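Local coordinates for protein putative angiotensinogen (Lampetra fluviatilis, PDB 5INW) that is a serpin-family protein that binds heparin, which promotes its inhibition of thrombin through a template mechanism, at residues G253-P258 and N402-E407; T261-F266 and M275-H280; A283-T288 and V298-E303; I393-V398 and A408-V413. The protein carries 1 engineered substitution. All blocks are in the same frame, centred on the assembly; numbering follows the deposited sequence.

Interaction 1: G253-P258 and N402-E407; sequences GNKFEP and NEEGTE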
loop_
_atom_site.group_PDB
_atom_site.type_symbol
_atom_site.label_atom_id
_atom_site.label_comp_id
_atom_site.label_asym_id
_atom_site.label_seq_id
_atom_site.Cartn_x
_atom_site.Cartn_y
_atom_site.Cartn_z
ATOM N N GLY A 253 2.260 5.750 20.044
ATOM C CA GLY A 253 1.699 6.448 21.171
ATOM C C GLY A 253 2.397 6.031 22.439
ATOM O O GLY A 253 2.498 6.828 23.357
ATOM N N ASN A 254 2.831 4.772 22.495
ATOM C CA ASN A 254 3.600 4.244 23.593
ATOM C C ASN A 254 4.897 3.789 23.006
ATOM O O ASN A 254 5.001 2.715 22.430
ATOM C CB ASN A 254 2.879 3.064 24.177
ATOM C CG ASN A 254 1.418 3.316 24.308
ATOM O OD1 ASN A 254 0.999 3.945 25.274
ATOM N ND2 ASN A 254 0.618 2.835 23.341
ATOM N N LYS A 255 5.905 4.631 23.117
ATOM C CA LYS A 255 7.219 4.298 22.581
ATOM C C LYS A 255 7.913 3.222 23.418
ATOM O O LYS A 255 7.769 3.201 24.619
ATOM C CB LYS A 255 8.077 5.555 22.502
ATOM C CG LYS A 255 7.573 6.592 21.499
ATOM C CD LYS A 255 8.699 7.527 21.120
ATOM C CE LYS A 255 8.174 8.812 20.543
ATOM N NZ LYS A 255 9.325 9.709 20.287
ATOM N N PHE A 256 8.646 2.332 22.757
ATOM C CA PHE A 256 9.348 1.233 23.416
ATOM C C PHE A 256 10.630 1.769 23.970
ATOM O O PHE A 256 11.199 2.692 23.416
ATOM C CB PHE A 256 9.759 0.144 22.434
ATOM C CG PHE A 256 8.616 -0.606 21.830
ATOM C CD1 PHE A 256 7.999 -0.141 20.639
ATOM C CD2 PHE A 256 8.171 -1.797 22.384
ATOM C CE1 PHE A 256 6.944 -0.846 20.054
ATOM C CE2 PHE A 256 7.119 -2.505 21.799
ATOM C CZ PHE A 256 6.502 -2.027 20.643
ATOM N N GLU A 257 11.110 1.136 25.029
ATOM C CA GLU A 257 12.408 1.471 25.592
ATOM C C GLU A 257 13.482 0.618 24.863
ATOM O O GLU A 257 13.351 -0.615 24.775
ATOM C CB GLU A 257 12.385 1.286 27.136
ATOM C CG GLU A 257 13.631 1.739 27.891
ATOM C CD GLU A 257 14.015 3.220 27.724
ATOM O OE1 GLU A 257 13.126 4.068 27.385
ATOM O OE2 GLU A 257 15.227 3.541 27.955
ATOM N N PRO A 258 14.530 1.279 24.310
ATOM C CA PRO A 258 15.690 0.559 23.757
ATOM C C PRO A 258 16.390 -0.378 24.732
ATOM O O PRO A 258 16.713 -1.507 24.360
ATOM C CB PRO A 258 16.641 1.679 23.368
ATOM C CG PRO A 258 15.722 2.795 23.003
ATOM C CD PRO A 258 14.618 2.726 24.014
ATOM N N ASN A 402 10.612 0.161 14.609
ATOM C CA ASN A 402 11.610 0.313 15.622
ATOM C C ASN A 402 10.999 0.867 16.902
ATOM O O ASN A 402 9.794 0.988 16.986
ATOM C CB ASN A 402 12.806 1.105 15.074
ATOM C CG ASN A 402 12.526 2.568 14.854
ATOM O OD1 ASN A 402 11.447 3.117 15.164
ATOM N ND2 ASN A 402 13.540 3.240 14.328
ATOM N N GLU A 403 11.830 1.185 17.894
ATOM C CA GLU A 403 11.367 1.684 19.181
ATOM C C GLU A 403 10.549 2.969 19.090
ATOM O O GLU A 403 9.674 3.152 19.909
ATOM C CB GLU A 403 12.566 1.926 20.134
ATOM C CG GLU A 403 13.227 0.679 20.712
ATOM C CD GLU A 403 14.212 -0.045 19.799
ATOM O OE1 GLU A 403 14.423 0.373 18.645
ATOM O OE2 GLU A 403 14.819 -1.041 20.277
ATOM N N GLU A 404 10.858 3.874 18.143
ATOM C CA GLU A 404 10.101 5.141 17.994
ATOM C C GLU A 404 8.757 4.918 17.321
ATOM O O GLU A 404 7.803 5.683 17.539
ATOM C CB GLU A 404 10.829 6.212 17.153
ATOM C CG GLU A 404 12.276 6.503 17.540
ATOM C CD GLU A 404 12.513 7.173 18.930
ATOM O OE1 GLU A 404 13.549 6.848 19.583
ATOM O OE2 GLU A 404 11.710 8.029 19.386
ATOM N N GLY A 405 8.696 3.943 16.432
ATOM C CA GLY A 405 7.588 3.930 15.537
ATOM C C GLY A 405 7.815 3.161 14.268
ATOM O O GLY A 405 8.563 2.195 14.253
ATOM N N THR A 406 7.077 3.550 13.240
ATOM C CA THR A 406 7.056 2.837 12.019
ATOM C C THR A 406 7.291 3.826 10.881
ATOM O O THR A 406 6.722 4.917 10.905
ATOM C CB THR A 406 5.684 2.155 11.820
ATOM O OG1 THR A 406 5.453 1.201 12.861
ATOM C CG2 THR A 406 5.596 1.479 10.473
ATOM N N GLU A 407 8.135 3.441 9.915
ATOM C CA GLU A 407 8.355 4.197 8.709
ATOM C C GLU A 407 7.979 3.271 7.594
ATOM O O GLU A 407 8.331 2.081 7.640
ATOM C CB GLU A 407 9.811 4.580 8.587
ATOM C CG GLU A 407 10.008 5.947 7.928
ATOM C CD GLU A 407 11.353 6.137 7.240
ATOM O OE1 GLU A 407 11.891 7.246 7.354
ATOM O OE2 GLU A 407 11.867 5.191 6.563
#
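The carbonyl oxygen of Asn402 is held by two donors, the backbone N-H of Gly405 and, from outside the two segments, the indole NE1 of Trp252. The reverse bond, Asn402 N to Gly405 O at 2.9 Å, closes a tight turn around Glu403 and Glu404, to which Asn402 OD1 adds weak bonds from the N-H groups of Glu404 and Gly405. Gly405 has backbone angles that only glycine takes readily. The turn presents Glu403 O to Phe256 N, 3.1 Å away, in the carbonyl plane and on a lone pair; the same oxygen lies at the edge of the Phe256 ring. Glu403, bent at its second torsion (chi2 80°), lays CG against Phe256 CB at 3.9 Å and against the ring of Pro258, and its OE2 is bonded by Thr261 OG1. On the other flank the extended Lys255 crosses Glu404 obliquely, and NZ meets OE2 nearly along the C-O axis in a 3.1 Å salt bridge. Lying beside Trp252 where strand 405-417 begins, the arrangement is characteristic of the serpin breach, where the proximal hinge of the cleaved reactive loop enters sheet A.

Interaction 2: T261-F266 and M275-H280; sequences TKNVRF and MVPTMH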
loop_
_atom_site.group_PDB
_atom_site.type_symbol
_atom_site.label_atom_id
_atom_site.label_comp_id
_atom_site.label_asym_id
_atom_site.label_seq_id
_atom_site.Cartn_x
_atom_site.Cartn_y
_atom_site.Cartn_z
ATOM N N THR A 261 15.362 -4.342 24.761
ATOM C CA THR A 261 15.382 -4.902 23.409
ATOM C C THR A 261 16.525 -5.929 23.372
ATOM O O THR A 261 17.695 -5.544 23.361
ATOM C CB THR A 261 15.466 -3.805 22.286
ATOM O OG1 THR A 261 14.257 -3.019 22.274
ATOM C CG2 THR A 261 15.651 -4.416 20.914
ATOM N N LYS A 262 16.163 -7.216 23.371
ATOM C CA LYS A 262 17.116 -8.342 23.361
ATOM C C LYS A 262 16.722 -9.270 22.192
ATOM O O LYS A 262 15.573 -9.274 21.738
ATOM C CB LYS A 262 17.214 -9.126 24.723
ATOM C CG LYS A 262 18.667 -9.540 25.065
ATOM C CD LYS A 262 18.860 -10.708 26.065
ATOM C CE LYS A 262 20.352 -10.969 26.323
ATOM N NZ LYS A 262 20.636 -12.257 27.011
ATOM N N ASN A 263 17.671 -10.073 21.722
ATOM C CA ASN A 263 17.385 -11.051 20.670
ATOM C C ASN A 263 16.470 -12.135 21.227
ATOM O O ASN A 263 16.568 -12.477 22.387
ATOM C CB ASN A 263 18.676 -11.679 20.149
ATOM C CG ASN A 263 19.644 -10.659 19.558
ATOM O OD1 ASN A 263 19.253 -9.613 19.086
ATOM N ND2 ASN A 263 20.916 -10.974 19.595
ATOM N N VAL A 264 15.584 -12.673 20.415
ATOM C CA VAL A 264 14.644 -13.717 20.841
ATOM C C VAL A 264 14.390 -14.597 19.613
ATOM O O VAL A 264 14.424 -14.105 18.467
ATOM C CB VAL A 264 13.318 -13.095 21.349
ATOM C CG1 VAL A 264 12.201 -14.139 21.520
ATOM C CG2 VAL A 264 13.545 -12.298 22.628
ATOM N N ARG A 265 14.161 -15.887 19.842
ATOM C CA ARG A 265 13.823 -16.781 18.749
ATOM C C ARG A 265 12.485 -16.353 18.238
ATOM O O ARG A 265 11.503 -16.280 19.001
ATOM C CB ARG A 265 13.759 -18.253 19.166
ATOM C CG ARG A 265 15.118 -18.951 19.276
ATOM C CD ARG A 265 15.063 -20.199 20.151
ATOM N NE ARG A 265 16.398 -20.491 20.668
ATOM C CZ ARG A 265 16.991 -19.864 21.694
ATOM N NH1 ARG A 265 16.384 -18.881 22.366
ATOM N NH2 ARG A 265 18.221 -20.235 22.063
ATOM N N PHE A 266 12.478 -16.009 16.952
ATOM C CA PHE A 266 11.254 -15.827 16.187
ATOM C C PHE A 266 11.067 -17.108 15.403
ATOM O O PHE A 266 11.955 -17.514 14.646
ATOM C CB PHE A 266 11.379 -14.628 15.255
ATOM C CG PHE A 266 10.120 -14.308 14.459
ATOM C CD1 PHE A 266 9.171 -13.421 14.953
ATOM C CD2 PHE A 266 9.920 -14.852 13.181
ATOM C CE1 PHE A 266 8.038 -13.108 14.209
ATOM C CE2 PHE A 266 8.788 -14.563 12.447
ATOM C CZ PHE A 266 7.850 -13.687 12.959
ATOM N N MET A 275 17.391 -15.419 15.399
ATOM C CA MET A 275 17.558 -14.420 16.462
ATOM C C MET A 275 17.195 -13.017 15.975
ATOM O O MET A 275 17.928 -12.404 15.194
ATOM C CB MET A 275 18.978 -14.431 17.041
ATOM C CG MET A 275 19.286 -15.658 17.892
ATOM S SD MET A 275 18.018 -16.178 19.097
ATOM C CE MET A 275 18.473 -15.258 20.571
ATOM N N VAL A 276 16.052 -12.511 16.451
ATOM C CA VAL A 276 15.525 -11.228 16.002
ATOM C C VAL A 276 15.497 -10.221 17.147
ATOM O O VAL A 276 14.891 -10.515 18.175
ATOM C CB VAL A 276 14.106 -11.398 15.439
ATOM C CG1 VAL A 276 13.616 -10.099 14.799
ATOM C CG2 VAL A 276 14.093 -12.504 14.415
ATOM N N PRO A 277 16.153 -9.052 16.974
ATOM C CA PRO A 277 16.112 -8.080 18.043
ATOM C C PRO A 277 14.672 -7.748 18.292
ATOM O O PRO A 277 13.993 -7.286 17.386
ATOM C CB PRO A 277 16.872 -6.867 17.479
ATOM C CG PRO A 277 16.798 -7.002 16.010
ATOM C CD PRO A 277 16.777 -8.492 15.758
ATOM N N THR A 278 14.204 -8.050 19.495
ATOM C CA THR A 278 12.787 -8.048 19.824
ATOM C C THR A 278 12.595 -7.012 20.894
ATOM O O THR A 278 13.360 -6.963 21.857
ATOM C CB THR A 278 12.355 -9.467 20.290
ATOM O OG1 THR A 278 12.603 -10.412 19.235
ATOM C CG2 THR A 278 10.870 -9.522 20.669
ATOM N N MET A 279 11.576 -6.185 20.736
ATOM C CA MET A 279 11.328 -5.045 21.637
ATOM C C MET A 279 10.314 -5.433 22.666
ATOM O O MET A 279 9.588 -6.415 22.472
ATOM C CB MET A 279 10.784 -3.837 20.866
ATOM C CG MET A 279 11.725 -3.354 19.770
ATOM S SD MET A 279 11.035 -2.043 18.796
ATOM C CE MET A 279 9.499 -2.738 18.182
ATOM N N HIS A 280 10.256 -4.636 23.742
ATOM C CA HIS A 280 9.498 -5.010 24.937
ATOM C C HIS A 280 8.930 -3.808 25.658
ATOM O O HIS A 280 9.625 -2.795 25.856
ATOM C CB HIS A 280 10.381 -5.787 25.885
ATOM C CG HIS A 280 10.878 -7.071 25.327
ATOM N ND1 HIS A 280 10.142 -8.232 25.382
ATOM C CD2 HIS A 280 12.047 -7.386 24.725
ATOM C CE1 HIS A 280 10.828 -9.210 24.819
ATOM N NE2 HIS A 280 11.992 -8.726 24.420
#
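Thr278 OG1, anti to the carbonyl carbon (chi1 -60°), turns back along its own strand to bond Val276 O at 2.5 Å. That oxygen also accepts Val264 N, which comes from above the carbonyl plane. Val264 crosses Thr278 at about a right angle, with CB 3.5 Å from OG1 and CG2 against the threonine CB. An alanine at Thr278 removes the hydroxyl and would probably leave Val276 O less well satisfied and Val264 more loosely packed. Lys262 O accepts Thr278 N, and the straightest backbone bond runs from Val276 N to Val264 O (177°). On the other face, with Asn263 and Pro277, Met275 is bent at chi2 and chi3, which brings CE to within 3.6 Å of Asn263 CB and SD alongside Arg265 CG. Farther along, Thr261 lies beside Met279, OG1 3.6 Å from the methionine CG, while also bonding Glu403. Phe266, with CG anti to the backbone N, sets CB against Val276 CG2. Strand 273-283 of this antiparallel hairpin lies between strands 261-267 and 345-359, with backbone bonds pairing Pro277 with Lys351 and Met279 with Leu349; Val276 also packs on Pro33 of the C-terminal peptide chain.

Interaction 3: A283-T288 and V298-E303; sequences AKLSYT and VKLPYE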
loop_
_atom_site.group_PDB
_atom_site.type_symbol
_atom_site.label_atom_id
_atom_site.label_comp_id
_atom_site.label_asym_id
_atom_site.label_seq_id
_atom_site.Cartn_x
_atom_site.Cartn_y
_atom_site.Cartn_z
ATOM N N ALA A 283 2.442 -1.710 28.271
ATOM C CA ALA A 283 1.498 -0.594 28.104
ATOM C C ALA A 283 0.036 -1.036 27.998
ATOM O O ALA A 283 -0.251 -2.231 27.882
ATOM C CB ALA A 283 1.904 0.250 26.915
ATOM N N LYS A 284 -0.862 -0.050 28.047
ATOM C CA LYS A 284 -2.314 -0.247 27.933
ATOM C C LYS A 284 -2.763 -0.336 26.459
ATOM O O LYS A 284 -3.053 0.676 25.826
ATOM C CB LYS A 284 -3.049 0.900 28.638
ATOM C CG LYS A 284 -2.632 1.077 30.084
ATOM C CD LYS A 284 -3.437 2.144 30.794
ATOM C CE LYS A 284 -2.908 2.272 32.200
ATOM N NZ LYS A 284 -3.732 3.201 33.005
ATOM N N LEU A 285 -2.865 -1.554 25.936
ATOM C CA LEU A 285 -3.166 -1.782 24.540
ATOM C C LEU A 285 -4.424 -2.572 24.420
ATOM O O LEU A 285 -4.661 -3.459 25.218
ATOM C CB LEU A 285 -2.028 -2.561 23.917
ATOM C CG LEU A 285 -0.686 -1.834 24.059
ATOM C CD1 LEU A 285 0.479 -2.744 23.707
ATOM C CD2 LEU A 285 -0.667 -0.574 23.197
ATOM N N SER A 286 -5.229 -2.267 23.417
ATOM C CA SER A 286 -6.391 -3.090 23.103
ATOM C C SER A 286 -5.943 -4.366 22.439
ATOM O O SER A 286 -5.166 -4.319 21.502
ATOM C CB SER A 286 -7.347 -2.358 22.171
ATOM O OG SER A 286 -7.928 -1.285 22.885
ATOM N N TYR A 287 -6.458 -5.496 22.914
ATOM C CA TYR A 287 -6.179 -6.804 22.324
ATOM C C TYR A 287 -7.429 -7.653 22.459
ATOM O O TYR A 287 -8.361 -7.285 23.161
ATOM C CB TYR A 287 -5.004 -7.483 23.025
ATOM C CG TYR A 287 -5.263 -7.839 24.471
ATOM C CD1 TYR A 287 -5.443 -6.829 25.411
ATOM C CD2 TYR A 287 -5.350 -9.182 24.900
ATOM C CE1 TYR A 287 -5.722 -7.126 26.732
ATOM C CE2 TYR A 287 -5.616 -9.487 26.224
ATOM C CZ TYR A 287 -5.798 -8.460 27.139
ATOM O OH TYR A 287 -6.046 -8.722 28.472
ATOM N N THR A 288 -7.456 -8.782 21.770
ATOM C CA THR A 288 -8.475 -9.810 21.980
ATOM C C THR A 288 -8.017 -11.083 21.347
ATOM O O THR A 288 -7.333 -11.051 20.312
ATOM C CB THR A 288 -9.816 -9.510 21.276
ATOM O OG1 THR A 288 -10.023 -8.103 21.205
ATOM C CG2 THR A 288 -10.994 -10.193 22.030
ATOM N N VAL A 298 -4.087 -7.405 18.105
ATOM C CA VAL A 298 -3.663 -6.279 18.942
ATOM C C VAL A 298 -3.549 -5.002 18.146
ATOM O O VAL A 298 -3.086 -5.016 17.016
ATOM C CB VAL A 298 -2.317 -6.594 19.658
ATOM C CG1 VAL A 298 -1.186 -6.864 18.690
ATOM C CG2 VAL A 298 -1.896 -5.475 20.596
ATOM N N LYS A 299 -3.918 -3.896 18.781
ATOM C CA LYS A 299 -3.938 -2.574 18.179
ATOM C C LYS A 299 -2.804 -1.773 18.766
ATOM O O LYS A 299 -2.802 -1.500 19.952
ATOM C CB LYS A 299 -5.271 -1.901 18.482
ATOM C CG LYS A 299 -5.480 -0.486 17.974
ATOM C CD LYS A 299 -6.964 -0.119 18.095
ATOM C CE LYS A 299 -7.282 1.352 17.770
ATOM N NZ LYS A 299 -6.855 2.348 18.816
ATOM N N LEU A 300 -1.867 -1.359 17.926
ATOM C CA LEU A 300 -0.751 -0.520 18.344
ATOM C C LEU A 300 -0.954 0.887 17.837
ATOM O O LEU A 300 -0.618 1.188 16.707
ATOM C CB LEU A 300 0.600 -1.077 17.860
ATOM C CG LEU A 300 0.669 -2.569 18.119
ATOM C CD1 LEU A 300 1.903 -3.198 17.473
ATOM C CD2 LEU A 300 0.583 -2.866 19.596
ATOM N N PRO A 301 -1.463 1.764 18.683
ATOM C CA PRO A 301 -1.675 3.104 18.219
ATOM C C PRO A 301 -0.394 3.866 17.821
ATOM O O PRO A 301 0.662 3.698 18.454
ATOM C CB PRO A 301 -2.376 3.769 19.427
ATOM C CG PRO A 301 -1.764 3.113 20.609
ATOM C CD PRO A 301 -1.575 1.686 20.158
ATOM N N TYR A 302 -0.524 4.694 16.792
ATOM C CA TYR A 302 0.387 5.782 16.545
ATOM C C TYR A 302 -0.221 7.101 17.010
ATOM O O TYR A 302 -1.407 7.204 17.243
ATOM C CB TYR A 302 0.664 5.902 15.055
ATOM C CG TYR A 302 1.281 4.699 14.427
ATOM C CD1 TYR A 302 2.634 4.413 14.578
ATOM C CD2 TYR A 302 0.533 3.853 13.652
ATOM C CE1 TYR A 302 3.195 3.261 13.997
ATOM C CE2 TYR A 302 1.076 2.709 13.083
ATOM C CZ TYR A 302 2.396 2.416 13.251
ATOM O OH TYR A 302 2.909 1.314 12.641
ATOM N N GLU A 303 0.619 8.117 17.161
ATOM C CA GLU A 303 0.181 9.515 17.080
ATOM C C GLU A 303 -0.452 9.748 15.679
ATOM O O GLU A 303 -0.327 8.901 14.779
ATOM C CB GLU A 303 1.379 10.481 17.338
ATOM C CG GLU A 303 2.038 10.440 18.737
ATOM C CD GLU A 303 1.148 10.925 19.849
ATOM O OE1 GLU A 303 0.173 11.676 19.575
ATOM O OE2 GLU A 303 1.424 10.522 21.002
#
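Leu285 reaches across to strand 298-301, loosely with CB and more closely with its two methyls. CB lies 4.4 Å from Val298 CG2 and also approaches the carbonyl of Lys299. A chi1 of -58° places CG beside the backbone N, and chi2 of 168° then turns the two methyls to different partners. CD1 meets Leu300 CD2 at 4.1 Å, the two leucines crossing obliquely. CD2 comes at about a right angle to Pro301, 3.9 Å from the ring carbon CD, and lies against the oxygen of Lys299 as well. The leucine therefore packs on consecutive residues of the opposing segment, partly through their backbone.

One hydrogen bond joins the backbones: Lys299 N donates to Ser286 O at 3.0 Å, with an angle of 167° at the hydrogen and an approach nearly along the C=O axis. The same oxygen receives a CA-H contact from Val298, whose CG2 also rests near it at 3.6 Å. One residue further on, Tyr287 and Val298 form an antiparallel non-hydrogen-bonded pair, CB to CB, and the tyrosine ring leads away to Val345 and to Pro4 of the C-terminal peptide chain. Ser286 OG is tied elsewhere, to the carbonyls of Gly339 and Pro340.

The pair opens the three-stranded antiparallel unit that belongs to sheet B of the serpin fold. In it strand 295-301 runs between strands 287-290 and 306-313, with Val298 packed on Val310, while Leu285 and Leu300 both also lean on Leu347 of strand 345-359.

Interaction 4: I393-V398 and A408-V413; sequences ITHKSV and AKAETV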
loop_
_atom_site.group_PDB
_atom_site.type_symbol
_atom_site.label_atom_id
_atom_site.label_comp_id
_atom_site.label_asym_id
_atom_site.label_seq_id
_atom_site.Cartn_x
_atom_site.Cartn_y
_atom_site.Cartn_z
ATOM N N ILE A 393 3.283 -2.635 -14.761
ATOM C CA ILE A 393 2.980 -2.043 -13.451
ATOM C C ILE A 393 3.755 -2.677 -12.302
ATOM O O ILE A 393 3.565 -3.834 -11.993
ATOM C CB ILE A 393 1.510 -2.221 -13.092
ATOM C CG1 ILE A 393 0.632 -1.541 -14.120
ATOM C CG2 ILE A 393 1.213 -1.621 -11.736
ATOM C CD1 ILE A 393 -0.846 -1.557 -13.749
ATOM N N THR A 394 4.637 -1.920 -11.686
ATOM C CA THR A 394 5.400 -2.432 -10.569
ATOM C C THR A 394 4.830 -1.819 -9.311
ATOM O O THR A 394 4.111 -0.840 -9.375
ATOM C CB THR A 394 6.923 -2.191 -10.752
ATOM O OG1 THR A 394 7.196 -0.844 -11.155
ATOM C CG2 THR A 394 7.415 -3.061 -11.865
ATOM N N HIS A 395 5.080 -2.470 -8.185
ATOM C CA HIS A 395 4.749 -1.946 -6.885
ATOM C C HIS A 395 5.863 -2.353 -5.983
ATOM O O HIS A 395 6.261 -3.462 -5.993
ATOM C CB HIS A 395 3.427 -2.468 -6.364
ATOM C CG HIS A 395 3.036 -1.840 -5.078
ATOM N ND1 HIS A 395 2.442 -0.602 -5.006
ATOM C CD2 HIS A 395 3.255 -2.220 -3.805
ATOM C CE1 HIS A 395 2.277 -0.269 -3.743
ATOM N NE2 HIS A 395 2.755 -1.239 -2.997
ATOM N N LYS A 396 6.395 -1.418 -5.237
ATOM C CA LYS A 396 7.565 -1.625 -4.374
ATOM C C LYS A 396 7.228 -0.961 -3.023
ATOM O O LYS A 396 6.646 0.145 -2.986
ATOM C CB LYS A 396 8.760 -0.972 -5.053
ATOM C CG LYS A 396 10.110 -1.527 -4.683
ATOM C CD LYS A 396 10.727 -0.867 -3.427
ATOM C CE LYS A 396 12.021 -1.562 -2.993
ATOM N NZ LYS A 396 12.980 -0.611 -2.374
ATOM N N SER A 397 7.511 -1.631 -1.911
ATOM C CA SER A 397 7.194 -1.068 -0.575
ATOM C C SER A 397 8.178 -1.447 0.506
ATOM O O SER A 397 8.812 -2.461 0.396
ATOM C CB SER A 397 5.795 -1.503 -0.163
ATOM O OG SER A 397 5.780 -2.913 -0.136
ATOM N N VAL A 398 8.308 -0.627 1.539
ATOM C CA VAL A 398 9.220 -0.891 2.643
ATOM C C VAL A 398 8.565 -0.643 4.011
ATOM O O VAL A 398 7.816 0.304 4.160
ATOM C CB VAL A 398 10.459 -0.002 2.577
ATOM C CG1 VAL A 398 11.499 -0.453 3.624
ATOM C CG2 VAL A 398 11.069 -0.024 1.199
ATOM N N ALA A 408 7.197 3.764 6.630
ATOM C CA ALA A 408 6.712 2.921 5.512
ATOM C C ALA A 408 6.632 3.729 4.252
ATOM O O ALA A 408 6.033 4.796 4.287
ATOM C CB ALA A 408 5.350 2.292 5.813
ATOM N N LYS A 409 7.184 3.190 3.158
ATOM C CA LYS A 409 7.168 3.805 1.838
ATOM C C LYS A 409 6.460 2.835 0.913
ATOM O O LYS A 409 6.612 1.648 1.082
ATOM C CB LYS A 409 8.586 3.936 1.309
ATOM C CG LYS A 409 9.425 5.018 1.931
ATOM C CD LYS A 409 10.936 4.790 1.710
ATOM C CE LYS A 409 11.757 5.348 2.894
ATOM N NZ LYS A 409 12.919 4.516 3.369
ATOM N N ALA A 410 5.744 3.347 -0.082
ATOM C CA ALA A 410 5.348 2.569 -1.254
ATOM C C ALA A 410 5.490 3.400 -2.507
ATOM O O ALA A 410 5.444 4.606 -2.448
ATOM C CB ALA A 410 3.903 2.087 -1.131
ATOM N N GLU A 411 5.595 2.722 -3.640
ATOM C CA GLU A 411 5.836 3.329 -4.955
ATOM C C GLU A 411 5.143 2.452 -5.981
ATOM O O GLU A 411 5.459 1.265 -6.060
ATOM C CB GLU A 411 7.294 3.182 -5.266
ATOM C CG GLU A 411 8.268 3.710 -4.228
ATOM C CD GLU A 411 9.716 3.505 -4.636
ATOM O OE1 GLU A 411 10.033 2.564 -5.414
ATOM O OE2 GLU A 411 10.550 4.291 -4.151
ATOM N N THR A 412 4.203 3.018 -6.735
ATOM C CA THR A 412 3.613 2.333 -7.858
ATOM C C THR A 412 3.987 3.074 -9.128
ATOM O O THR A 412 3.842 4.282 -9.213
ATOM C CB THR A 412 2.127 2.365 -7.728
ATOM O OG1 THR A 412 1.807 1.926 -6.402
ATOM C CG2 THR A 412 1.460 1.498 -8.781
ATOM N N VAL A 413 4.451 2.319 -10.114
ATOM C CA VAL A 413 4.878 2.827 -11.391
ATOM C C VAL A 413 4.082 2.111 -12.490
ATOM O O VAL A 413 4.029 0.896 -12.504
ATOM C CB VAL A 413 6.398 2.617 -11.585
ATOM C CG1 VAL A 413 6.854 3.126 -12.942
ATOM C CG2 VAL A 413 7.137 3.358 -10.539
#
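This is a regular antiparallel strand pairing in the middle of serpin sheet A, between strand 389-401 and the cleaved reactive loop, which has entered the sheet as strand 405-417. The strands run almost exactly opposed, at 174°. Three hydrogen-bonded pairs, Thr394 with Val413, Lys396 with Glu411 and Val398 with Lys409, each carry both backbone bonds; the shortest include Val398 N to Lys409 O at 2.9 Å. Beneath them His395, with CG anti to the backbone N (chi1 -175°), puts ND1 3.0 Å from Thr412 OG1, which lies in plane at the ring edge, while NE2 bonds Ser109 N. An alanine here loses the imidazole and both its bonds, and would probably loosen both the inserted strand and the tie of strand 389-401 to the residues just before helix 110-122. Thr412 OG1 also bonds Ser112, and Ser397 OG bonds Phe107 O, consistent with the shutter region of serpins. On the opposite face Lys396 NZ and Glu411 OE1 stand 5.3 Å apart, too far for a salt bridge, though their opposite charges would probably still attract weakly. With NE2 occupied by a backbone N-H, the histidine is probably neutral, and its buried ring polarity is met on both nitrogens.

Interaction 1 touches interactions 2 and 3. Toward interaction 2, Met279 is wedged against the turn, with SD 3.4 Å from Glu403 N and CB 3.6 Å from Phe256 CD2. Toward interaction 3, Gly253 N bonds Pro301 O at 3.0 Å, and Tyr302 OH bonds Thr406 OG1 at 2.6 Å, linking the end of strand 295-301 to the inserted loop. Interaction 4 continues along strand 405-417, its centre 24 Å from that of interaction 1, so one inserted strand runs from the breach to the shutter. Interactions 2 and 4 do not touch, their nearest atoms being about 13 Å apart, although strand 345-359 pairs with both strand 273-283 and strand 389-401 and so connects them.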